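Local coordinates for protein nucleoside kinase (Methanococcus jannaschii, PDB 2C4E) that phosphorylates a broad range of nucleosides, above all inosine, guanosine and cytidine, to their monophosphates, using ATP as the preferred phosphate donor and magnesium or manganese as cofactor, at residues E75-N80 / G282-L287; F113-A118 / T138-F143; K218-Y223 / I229-I234; Y257-D262 / P288-V293. All coordinates share one frame; numbering follows the deposited sequence.

Contact 1 (E75-N80 / G282-L287)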
# COMPACT_ATOMS: atom_id res chain seq x y z
N GLU A 75 -2.15 -13.89 -14.19
CA GLU A 75 -2.95 -14.83 -14.97
C GLU A 75 -2.12 -15.60 -16.00
O GLU A 75 -2.25 -16.81 -16.10
CB GLU A 75 -4.08 -14.11 -15.68
CG GLU A 75 -5.01 -15.02 -16.46
CD GLU A 75 -6.08 -14.25 -17.18
OE1 GLU A 75 -5.90 -13.95 -18.37
OE2 GLU A 75 -7.10 -13.95 -16.54
N ARG A 76 -1.29 -14.89 -16.76
CA ARG A 76 -0.42 -15.51 -17.76
C ARG A 76 0.59 -16.45 -17.11
O ARG A 76 0.87 -17.53 -17.63
CB ARG A 76 0.31 -14.43 -18.58
N TYR A 77 1.11 -16.02 -15.96
CA TYR A 77 2.05 -16.80 -15.14
C TYR A 77 1.45 -18.15 -14.71
O TYR A 77 2.11 -19.18 -14.81
CB TYR A 77 2.43 -15.94 -13.92
CG TYR A 77 3.11 -16.61 -12.75
CD1 TYR A 77 4.50 -16.73 -12.70
CD2 TYR A 77 2.38 -17.05 -11.65
CE1 TYR A 77 5.13 -17.31 -11.61
CE2 TYR A 77 3.00 -17.62 -10.55
CZ TYR A 77 4.38 -17.75 -10.53
OH TYR A 77 5.01 -18.30 -9.45
N LEU A 78 0.20 -18.14 -14.26
CA LEU A 78 -0.46 -19.37 -13.85
C LEU A 78 -0.79 -20.24 -15.07
O LEU A 78 -0.66 -21.46 -15.01
CB LEU A 78 -1.73 -19.07 -13.05
CG LEU A 78 -1.52 -18.47 -11.66
CD1 LEU A 78 -2.86 -18.08 -11.04
CD2 LEU A 78 -0.77 -19.43 -10.74
N LYS A 79 -1.21 -19.61 -16.16
CA LYS A 79 -1.52 -20.35 -17.38
C LYS A 79 -0.26 -21.03 -17.90
O LYS A 79 -0.31 -22.18 -18.34
CB LYS A 79 -2.13 -19.43 -18.45
CG LYS A 79 -3.61 -19.13 -18.24
CD LYS A 79 -4.14 -18.18 -19.32
CE LYS A 79 -5.56 -17.72 -19.03
NZ LYS A 79 -6.00 -16.65 -19.96
N ASN A 80 0.87 -20.34 -17.80
CA ASN A 80 2.15 -20.85 -18.31
C ASN A 80 2.67 -22.01 -17.48
O ASN A 80 3.39 -22.88 -17.99
CB ASN A 80 3.20 -19.73 -18.39
CG ASN A 80 3.07 -18.90 -19.66
OD1 ASN A 80 2.21 -19.15 -20.50
ND2 ASN A 80 3.94 -17.89 -19.79
N GLY A 282 9.77 -13.60 -1.90
CA GLY A 282 8.57 -14.00 -2.61
C GLY A 282 8.24 -15.44 -2.26
O GLY A 282 9.13 -16.28 -2.09
N CYS A 283 6.95 -15.72 -2.17
CA CYS A 283 6.49 -17.04 -1.74
C CYS A 283 6.60 -18.10 -2.82
O CYS A 283 6.59 -19.30 -2.52
CB CYS A 283 5.05 -16.96 -1.26
SG CYS A 283 4.83 -15.98 0.23
N GLN A 284 6.69 -17.68 -4.07
CA GLN A 284 6.75 -18.63 -5.18
C GLN A 284 8.06 -18.59 -5.96
O GLN A 284 8.27 -19.38 -6.88
CB GLN A 284 5.57 -18.40 -6.13
CG GLN A 284 4.22 -18.49 -5.44
CD GLN A 284 3.07 -18.11 -6.34
OE1 GLN A 284 3.22 -18.10 -7.55
NE2 GLN A 284 1.92 -17.81 -5.75
N THR A 285 8.95 -17.68 -5.59
CA THR A 285 10.12 -17.40 -6.42
C THR A 285 11.11 -18.56 -6.51
O THR A 285 11.63 -18.83 -7.58
CB THR A 285 10.80 -16.10 -5.97
OG1 THR A 285 11.10 -16.17 -4.57
CG2 THR A 285 9.84 -14.95 -6.09
N ASN A 286 11.35 -19.27 -5.40
CA ASN A 286 12.33 -20.36 -5.37
C ASN A 286 11.68 -21.70 -5.05
O ASN A 286 12.26 -22.51 -4.32
CB ASN A 286 13.46 -20.06 -4.37
CG ASN A 286 14.74 -20.83 -4.67
OD1 ASN A 286 15.36 -21.42 -3.77
ND2 ASN A 286 15.16 -20.83 -5.93
N LEU A 287 10.50 -21.94 -5.61
CA LEU A 287 9.82 -23.21 -5.41
C LEU A 287 10.57 -24.30 -6.17
O LEU A 287 10.88 -24.13 -7.35
CB LEU A 287 8.35 -23.13 -5.85
CG LEU A 287 7.44 -22.37 -4.88
CD1 LEU A 287 6.11 -22.06 -5.54
CD2 LEU A 287 7.21 -23.13 -3.59
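Next to the nucleoside site of this ribokinase-fold enzyme, Tyr77 of helix 73-80 meets Gln284 of the loop that runs from helix 263-277 to helix 290-299, at the start of a type I beta turn that ends at Leu287. Tyr77 CA is 11.2 Å from Gln284 CA, and the side chains span the gap. A first torsion of 166° places Tyr77 CG opposite the backbone N and carries the phenol out from the helix toward the loop. Its hydroxyl donates to the amide oxygen, Tyr77 OH to Gln284 OE1, at 2.6 Å, arriving in the carbonyl plane on a lone pair. Gln284 OE1 also sits at the ring edge, 3.0 Å from Tyr77 CE2, and ring and amide planes differ by only 25°. The glutamine is extended beyond CG, and Gln284 CB also lies 3.4 Å from Tyr77 OH. At the other end of the amide, Gln284 NE2 donates to Asn47 OD1 and Tyr74 OH. Bonds at both OE1 and NE2 fix which way round the amide is turned. The arrangement is consistent with a second shell bordering the substrate pocket, since Gln284 bonds to substrate-binding Asn47 and Tyr77 stands one step further out.

Contact 2 (F113-A118 / T138-F143)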
# COMPACT_ATOMS: atom_id res chain seq x y z
N PHE A 113 -3.81 -6.34 4.71
CA PHE A 113 -4.39 -7.18 3.67
C PHE A 113 -5.65 -6.56 3.07
O PHE A 113 -6.67 -6.43 3.74
CB PHE A 113 -4.70 -8.58 4.20
CG PHE A 113 -5.17 -9.53 3.15
CD1 PHE A 113 -4.30 -9.99 2.17
CD2 PHE A 113 -6.50 -9.96 3.11
CE1 PHE A 113 -4.73 -10.88 1.19
CE2 PHE A 113 -6.93 -10.84 2.14
CZ PHE A 113 -6.05 -11.30 1.17
N LEU A 114 -5.56 -6.13 1.81
CA LEU A 114 -6.71 -5.59 1.10
C LEU A 114 -7.63 -6.73 0.65
O LEU A 114 -7.28 -7.51 -0.21
CB LEU A 114 -6.24 -4.77 -0.11
CG LEU A 114 -7.31 -4.01 -0.90
CD1 LEU A 114 -8.07 -3.05 -0.00
CD2 LEU A 114 -6.67 -3.25 -2.05
N TRP A 115 -8.82 -6.77 1.25
CA TRP A 115 -9.81 -7.83 1.02
C TRP A 115 -10.26 -7.87 -0.45
O TRP A 115 -10.26 -8.93 -1.06
CB TRP A 115 -10.99 -7.56 1.94
CG TRP A 115 -12.01 -8.63 2.04
CD1 TRP A 115 -13.34 -8.50 1.79
CD2 TRP A 115 -11.81 -9.98 2.49
NE1 TRP A 115 -13.98 -9.69 2.03
CE2 TRP A 115 -13.07 -10.62 2.45
CE3 TRP A 115 -10.70 -10.72 2.89
CZ2 TRP A 115 -13.24 -11.95 2.81
CZ3 TRP A 115 -10.88 -12.05 3.26
CH2 TRP A 115 -12.14 -12.65 3.21
N GLY A 116 -10.62 -6.71 -1.00
CA GLY A 116 -10.98 -6.58 -2.40
C GLY A 116 -12.04 -7.56 -2.89
O GLY A 116 -13.16 -7.59 -2.33
N ALA A 117 -11.67 -8.36 -3.90
CA ALA A 117 -12.57 -9.33 -4.55
C ALA A 117 -12.98 -10.53 -3.69
O ALA A 117 -13.91 -11.25 -4.04
CB ALA A 117 -11.93 -9.84 -5.85
N ALA A 118 -12.26 -10.77 -2.59
CA ALA A 118 -12.68 -11.76 -1.60
C ALA A 118 -14.07 -11.48 -1.01
O ALA A 118 -14.69 -12.37 -0.42
CB ALA A 118 -11.64 -11.86 -0.48
N THR A 138 -6.19 -19.97 3.84
CA THR A 138 -6.86 -18.77 4.31
C THR A 138 -7.72 -18.18 3.20
O THR A 138 -7.42 -18.29 2.02
CB THR A 138 -5.89 -17.71 4.84
OG1 THR A 138 -4.81 -17.56 3.91
CG2 THR A 138 -5.24 -18.18 6.14
N GLY A 139 -8.81 -17.58 3.59
CA GLY A 139 -9.79 -17.10 2.64
C GLY A 139 -10.99 -16.56 3.38
O GLY A 139 -10.84 -15.71 4.28
N ASP A 140 -12.17 -16.98 2.96
CA ASP A 140 -13.41 -16.60 3.61
C ASP A 140 -13.84 -17.81 4.44
O ASP A 140 -14.11 -18.88 3.88
CB ASP A 140 -14.46 -16.26 2.57
CG ASP A 140 -15.78 -15.91 3.18
OD1 ASP A 140 -16.06 -14.70 3.41
OD2 ASP A 140 -16.63 -16.78 3.46
N PRO A 141 -13.85 -17.68 5.76
CA PRO A 141 -14.17 -18.84 6.61
C PRO A 141 -15.51 -19.50 6.31
O PRO A 141 -15.59 -20.73 6.35
CB PRO A 141 -14.13 -18.24 8.02
CG PRO A 141 -13.08 -17.15 7.89
CD PRO A 141 -13.45 -16.51 6.57
N GLU A 142 -16.55 -18.73 6.01
CA GLU A 142 -17.86 -19.33 5.74
C GLU A 142 -17.81 -20.15 4.46
O GLU A 142 -18.31 -21.28 4.42
CB GLU A 142 -18.97 -18.27 5.65
CG GLU A 142 -20.32 -18.85 5.22
CD GLU A 142 -21.43 -17.83 5.00
OE1 GLU A 142 -21.17 -16.64 4.70
OE2 GLU A 142 -22.60 -18.23 5.12
N PHE A 143 -17.16 -19.61 3.43
CA PHE A 143 -17.03 -20.34 2.17
C PHE A 143 -16.14 -21.56 2.39
O PHE A 143 -16.41 -22.65 1.89
CB PHE A 143 -16.46 -19.41 1.09
CG PHE A 143 -16.33 -20.05 -0.26
CD1 PHE A 143 -17.40 -20.07 -1.14
CD2 PHE A 143 -15.14 -20.63 -0.66
CE1 PHE A 143 -17.29 -20.65 -2.40
CE2 PHE A 143 -15.02 -21.21 -1.93
CZ PHE A 143 -16.11 -21.22 -2.79
O HOH W 1 -16.82 -12.94 1.31
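Trp115 points the rim of its six-membered ring at the backbone of Gly139, with Trp115 CH2 3.5 Å from Gly139 O. The carbonyl oxygen lies in the plane of the indole, so the meeting is at the ring edge, which the tryptophan reaches by setting CG on the far side of CB from its backbone N (chi1 -170°). Asp140 OD1 is also in that plane, further along the edge, 4.0 Å from Trp115 CZ2; the carboxylate is turned 39° against the ring. Over one indole face sits Ala118 CB, centred 3.4 Å above the plane. This corner follows strand 109-114, where substrate-binding Phe113 lies and where Phe113 and Leu114 pair in a parallel ladder with a strand of the second subunit. Trp115 itself packs on Gln33 of that second subunit. With an alanine at Trp115, Gly139 O would probably lose the ring edge it faces, and Ala118 CB the indole face it packs against. Asp140 is the N-cap of helix 141-151, and Asp140 OD2 accepts from Phe143 N at 2.9 Å through its anti lone pair. A water 2.8 Å from both Asp140 OD1 and Ala118 O can bridge them, though other acceptors compete for its two protons.

Contact 3 (K218-Y223 / I229-I234)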
# COMPACT_ATOMS: atom_id res chain seq x y z
N LYS A 218 12.37 -25.47 14.32
CA LYS A 218 12.40 -26.65 15.18
C LYS A 218 11.68 -27.86 14.55
O LYS A 218 11.40 -28.85 15.24
CB LYS A 218 11.76 -26.34 16.54
CG LYS A 218 12.44 -25.22 17.30
CD LYS A 218 11.92 -25.13 18.73
CE LYS A 218 12.61 -24.01 19.50
NZ LYS A 218 12.10 -23.91 20.89
N GLY A 219 11.37 -27.78 13.27
CA GLY A 219 10.79 -28.90 12.55
C GLY A 219 9.27 -28.96 12.62
O GLY A 219 8.60 -27.94 12.66
N SER A 220 8.73 -30.17 12.61
CA SER A 220 7.29 -30.38 12.69
C SER A 220 7.02 -31.73 13.32
O SER A 220 7.94 -32.52 13.56
CB SER A 220 6.67 -30.28 11.29
OG SER A 220 7.37 -31.10 10.37
N VAL A 221 5.78 -31.96 13.68
CA VAL A 221 5.36 -33.24 14.23
C VAL A 221 4.04 -33.63 13.60
O VAL A 221 3.15 -32.81 13.43
CB VAL A 221 5.23 -33.20 15.77
CG1 VAL A 221 4.30 -32.09 16.21
CG2 VAL A 221 4.77 -34.55 16.33
N ILE A 222 3.94 -34.91 13.22
CA ILE A 222 2.72 -35.48 12.70
C ILE A 222 2.13 -36.42 13.74
O ILE A 222 2.79 -37.35 14.19
CB ILE A 222 3.03 -36.27 11.42
CG1 ILE A 222 3.73 -35.38 10.39
CG2 ILE A 222 1.74 -36.87 10.88
CD1 ILE A 222 4.47 -36.17 9.31
N TYR A 223 0.87 -36.19 14.10
CA TYR A 223 0.17 -37.07 15.03
C TYR A 223 -0.90 -37.82 14.28
O TYR A 223 -1.70 -37.20 13.59
CB TYR A 223 -0.51 -36.28 16.14
CG TYR A 223 0.43 -35.49 17.00
CD1 TYR A 223 0.68 -34.14 16.76
CD2 TYR A 223 1.05 -36.08 18.09
CE1 TYR A 223 1.53 -33.41 17.58
CE2 TYR A 223 1.89 -35.37 18.90
CZ TYR A 223 2.14 -34.03 18.64
OH TYR A 223 2.98 -33.33 19.48
N ILE A 229 5.10 -38.75 14.86
CA ILE A 229 6.25 -38.74 13.97
C ILE A 229 6.94 -37.40 14.02
O ILE A 229 6.37 -36.38 13.67
CB ILE A 229 5.81 -38.99 12.50
CG1 ILE A 229 4.92 -40.23 12.41
CG2 ILE A 229 7.04 -39.09 11.60
CD1 ILE A 229 4.27 -40.40 11.05
N GLU A 230 8.20 -37.41 14.44
CA GLU A 230 8.99 -36.19 14.52
C GLU A 230 9.76 -35.97 13.22
O GLU A 230 10.51 -36.83 12.78
CB GLU A 230 9.95 -36.28 15.70
CG GLU A 230 9.21 -36.45 17.02
CD GLU A 230 9.17 -35.18 17.82
OE1 GLU A 230 8.70 -34.16 17.28
OE2 GLU A 230 9.62 -35.18 18.99
N ILE A 231 9.58 -34.79 12.64
CA ILE A 231 10.20 -34.41 11.38
C ILE A 231 11.18 -33.29 11.67
O ILE A 231 10.78 -32.27 12.20
CB ILE A 231 9.13 -33.89 10.38
CG1 ILE A 231 7.96 -34.87 10.25
CG2 ILE A 231 9.76 -33.59 9.04
CD1 ILE A 231 8.33 -36.22 9.64
N PRO A 232 12.46 -33.47 11.34
CA PRO A 232 13.41 -32.39 11.57
C PRO A 232 13.23 -31.26 10.57
O PRO A 232 12.60 -31.42 9.51
CB PRO A 232 14.79 -33.06 11.40
CG PRO A 232 14.51 -34.52 11.16
CD PRO A 232 13.11 -34.65 10.74
N CYS A 233 13.75 -30.10 10.94
CA CYS A 233 13.92 -29.00 10.02
C CYS A 233 15.08 -29.35 9.09
O CYS A 233 16.06 -29.95 9.53
CB CYS A 233 14.24 -27.72 10.80
SG CYS A 233 14.31 -26.24 9.78
N ILE A 234 14.96 -29.00 7.82
CA ILE A 234 16.01 -29.25 6.84
C ILE A 234 16.74 -27.93 6.62
O ILE A 234 16.13 -26.93 6.26
CB ILE A 234 15.43 -29.79 5.51
CG1 ILE A 234 14.78 -31.16 5.72
CG2 ILE A 234 16.51 -29.85 4.43
CD1 ILE A 234 15.76 -32.32 5.93
O HOH W 2 9.78 -30.13 9.59
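Ser220 OG is gripped by two partners: it bonds to Tyr249 OH and to a water 2.7 Å from Ser220 OG, and that water also donates to Pro232 O. With chi1 at 50°, the hydroxyl lies between the backbone N and carbonyl carbon of its own residue, which lays Ser220 OG 3.3 Å from Ile231 CB. The backbones form an antiparallel hairpin of strands 220-223 and 228-231. Ser220 with Ile231 and Ile222 with Ile229 are hydrogen-bonded pairs, and all four bonds are nearly straight; the shortest, Ile229 N to Ile222 O, is 2.8 Å. Val221 and Glu230 make the non-hydrogen-bonded pair between them, where Val221 CA passes 3.3 Å from Ile229 O in a CA-H...O contact. On the face bearing Ser220, Ile222 CD1 reaches across to Ile231 CG1 at 3.8 Å. Gly219, part of the ATP site with Lys218, brings its CA 3.4 Å from Ile231 O; a side chain there would clash with that oxygen. The hairpin closes one end of the large sheet: Val221 and Tyr223 bond to strand 210-214 on its inner side, strand 228-231 is the outermost within the chain, and Ile229 and Pro232 pack on helix 263-277.

Contact 4 (Y257-D262 / P288-V293)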
# COMPACT_ATOMS: atom_id res chain seq x y z
N TYR A 257 1.85 -36.89 -0.50
CA TYR A 257 0.74 -37.76 -0.18
C TYR A 257 0.07 -38.30 -1.44
O TYR A 257 -0.16 -39.53 -1.55
CB TYR A 257 -0.27 -37.07 0.74
CG TYR A 257 -1.29 -38.05 1.22
CD1 TYR A 257 -1.04 -38.81 2.35
CD2 TYR A 257 -2.47 -38.27 0.52
CE1 TYR A 257 -1.97 -39.75 2.79
CE2 TYR A 257 -3.39 -39.19 0.95
CZ TYR A 257 -3.13 -39.93 2.09
OH TYR A 257 -4.05 -40.86 2.53
N VAL A 258 -0.21 -37.42 -2.40
CA VAL A 258 -0.83 -37.81 -3.67
C VAL A 258 0.08 -38.75 -4.43
O VAL A 258 -0.38 -39.68 -5.13
CB VAL A 258 -1.23 -36.57 -4.52
CG1 VAL A 258 -1.60 -36.95 -5.97
CG2 VAL A 258 -2.37 -35.86 -3.82
N LYS A 259 1.39 -38.54 -4.29
CA LYS A 259 2.38 -39.40 -4.95
C LYS A 259 2.55 -40.76 -4.24
O LYS A 259 3.26 -41.63 -4.74
CB LYS A 259 3.72 -38.69 -5.06
CG LYS A 259 3.75 -37.62 -6.13
CD LYS A 259 5.06 -36.85 -6.16
CE LYS A 259 5.05 -35.81 -7.27
NZ LYS A 259 6.32 -35.75 -8.03
N GLY A 260 1.90 -40.94 -3.10
CA GLY A 260 1.71 -42.26 -2.50
C GLY A 260 2.74 -42.66 -1.46
O GLY A 260 2.94 -43.85 -1.20
N TYR A 261 3.37 -41.68 -0.84
CA TYR A 261 4.35 -41.95 0.20
C TYR A 261 3.69 -41.96 1.57
O TYR A 261 2.60 -41.43 1.75
CB TYR A 261 5.45 -40.88 0.16
CG TYR A 261 6.20 -40.86 -1.14
CD1 TYR A 261 5.98 -39.87 -2.09
CD2 TYR A 261 7.15 -41.83 -1.43
CE1 TYR A 261 6.66 -39.85 -3.30
CE2 TYR A 261 7.85 -41.82 -2.63
CZ TYR A 261 7.59 -40.82 -3.56
OH TYR A 261 8.28 -40.78 -4.75
N ASP A 262 4.37 -42.56 2.53
CA ASP A 262 3.87 -42.62 3.91
C ASP A 262 3.99 -41.23 4.56
O ASP A 262 4.64 -40.33 4.03
CB ASP A 262 4.51 -43.77 4.72
CG ASP A 262 5.94 -43.52 5.15
OD1 ASP A 262 6.62 -42.61 4.64
OD2 ASP A 262 6.49 -44.22 6.03
N PRO A 288 10.91 -25.39 -5.49
CA PRO A 288 11.73 -26.44 -6.10
C PRO A 288 10.94 -27.49 -6.90
O PRO A 288 9.73 -27.66 -6.71
CB PRO A 288 12.38 -27.09 -4.89
CG PRO A 288 11.31 -27.02 -3.85
CD PRO A 288 10.59 -25.70 -4.08
N THR A 289 11.66 -28.20 -7.75
CA THR A 289 11.13 -29.39 -8.41
C THR A 289 11.22 -30.58 -7.47
O THR A 289 11.95 -30.55 -6.48
CB THR A 289 11.93 -29.73 -9.66
OG1 THR A 289 13.30 -29.99 -9.31
CG2 THR A 289 11.98 -28.57 -10.63
N TRP A 290 10.52 -31.65 -7.84
CA TRP A 290 10.50 -32.88 -7.08
C TRP A 290 11.90 -33.47 -6.93
O TRP A 290 12.34 -33.80 -5.83
CB TRP A 290 9.58 -33.90 -7.74
CG TRP A 290 9.54 -35.16 -6.96
CD1 TRP A 290 10.22 -36.31 -7.23
CD2 TRP A 290 8.84 -35.38 -5.74
NE1 TRP A 290 9.96 -37.24 -6.25
CE2 TRP A 290 9.12 -36.69 -5.33
CE3 TRP A 290 7.97 -34.60 -4.96
CZ2 TRP A 290 8.58 -37.24 -4.16
CZ3 TRP A 290 7.44 -35.14 -3.81
CH2 TRP A 290 7.74 -36.45 -3.42
N ASP A 291 12.61 -33.62 -8.04
CA ASP A 291 13.93 -34.23 -7.97
C ASP A 291 14.89 -33.40 -7.12
O ASP A 291 15.71 -33.96 -6.42
CB ASP A 291 14.51 -34.48 -9.37
CG ASP A 291 13.81 -35.61 -10.10
OD1 ASP A 291 12.99 -36.36 -9.49
OD2 ASP A 291 14.01 -35.82 -11.31
N LYS A 292 14.75 -32.07 -7.16
CA LYS A 292 15.62 -31.21 -6.35
C LYS A 292 15.33 -31.37 -4.85
O LYS A 292 16.25 -31.31 -4.03
CB LYS A 292 15.48 -29.73 -6.75
CG LYS A 292 16.12 -29.40 -8.10
CD LYS A 292 17.62 -29.19 -7.99
CE LYS A 292 18.26 -29.05 -9.37
NZ LYS A 292 19.75 -29.14 -9.32
N VAL A 293 14.06 -31.57 -4.51
CA VAL A 293 13.68 -31.78 -3.12
C VAL A 293 14.18 -33.13 -2.63
O VAL A 293 14.72 -33.23 -1.52
CB VAL A 293 12.15 -31.68 -2.95
CG1 VAL A 293 11.71 -32.26 -1.62
CG2 VAL A 293 11.71 -30.24 -3.07
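The turn at Gly260, after helix 245-258, is a Schellman motif, in which Gly260 takes positive phi (95°) and Gly260 N bonds back to Tyr257 O at 2.9 Å. Facing it, helix 290-299 starts at its N-cap Thr289, whose OG1 accepts weakly from Lys292 N. The backbones keep their distance, with Lys259 CA 10.6 Å from Trp290 CA, and three side chains fill the interval. Chi1 of -180° turns the Trp290 indole away from its own backbone N and out to the turn. Lys259 lies along one face of it, its chain running against the direction in which the tryptophan extends. Lys259 CD is over the six-membered ring of Trp290, 3.7 Å from its centroid, in a CH-pi contact; further on, the chain bends at its last torsion and sets Lys259 NZ 3.7 Å from the centroid of the Trp290 five-membered ring, a cation-pi interaction. Tyr261 comes to the benzo end of the indole: Tyr261 CE1 is 3.4 Å from Trp290 CZ2, and the planes, 15° apart, are so offset that little of one ring lies over the other. A serine at Trp290 takes away the indole, and Lys259 would probably keep Leu55 O but lose the aromatic face along its chain, while Tyr261 would lose its ring neighbour. Lys259 NZ donates to that Leu55 O, so carbonyl and ring face together probably steady the ammonium, while the Asp291 carboxylate stays apart, with OD1 6.9 Å from Lys259 NZ.

Overall arrangement
Contacts 1 and 4 follow one another directly: 282-287 runs into 288-293, so the loop and the start of helix 290-299 meet, in turn, helix 73-80 and the turn after helix 245-258, with the two centres 19 Å apart. Contacts 1 and 2 border the nucleoside pocket from different elements, their centres 21 Å apart; the first touches Asn47, and the second holds Phe113. Contact 3 belongs to the ATP side, about 30 Å from contact 2 between centres and across the middle of the chain from it. Strand 228-231 of contact 3 is followed by helix 245-258, which carries the proposed catalytic base Asp247 and leads into contact 4; those two contacts come within about 7 Å at their nearest atoms without touching.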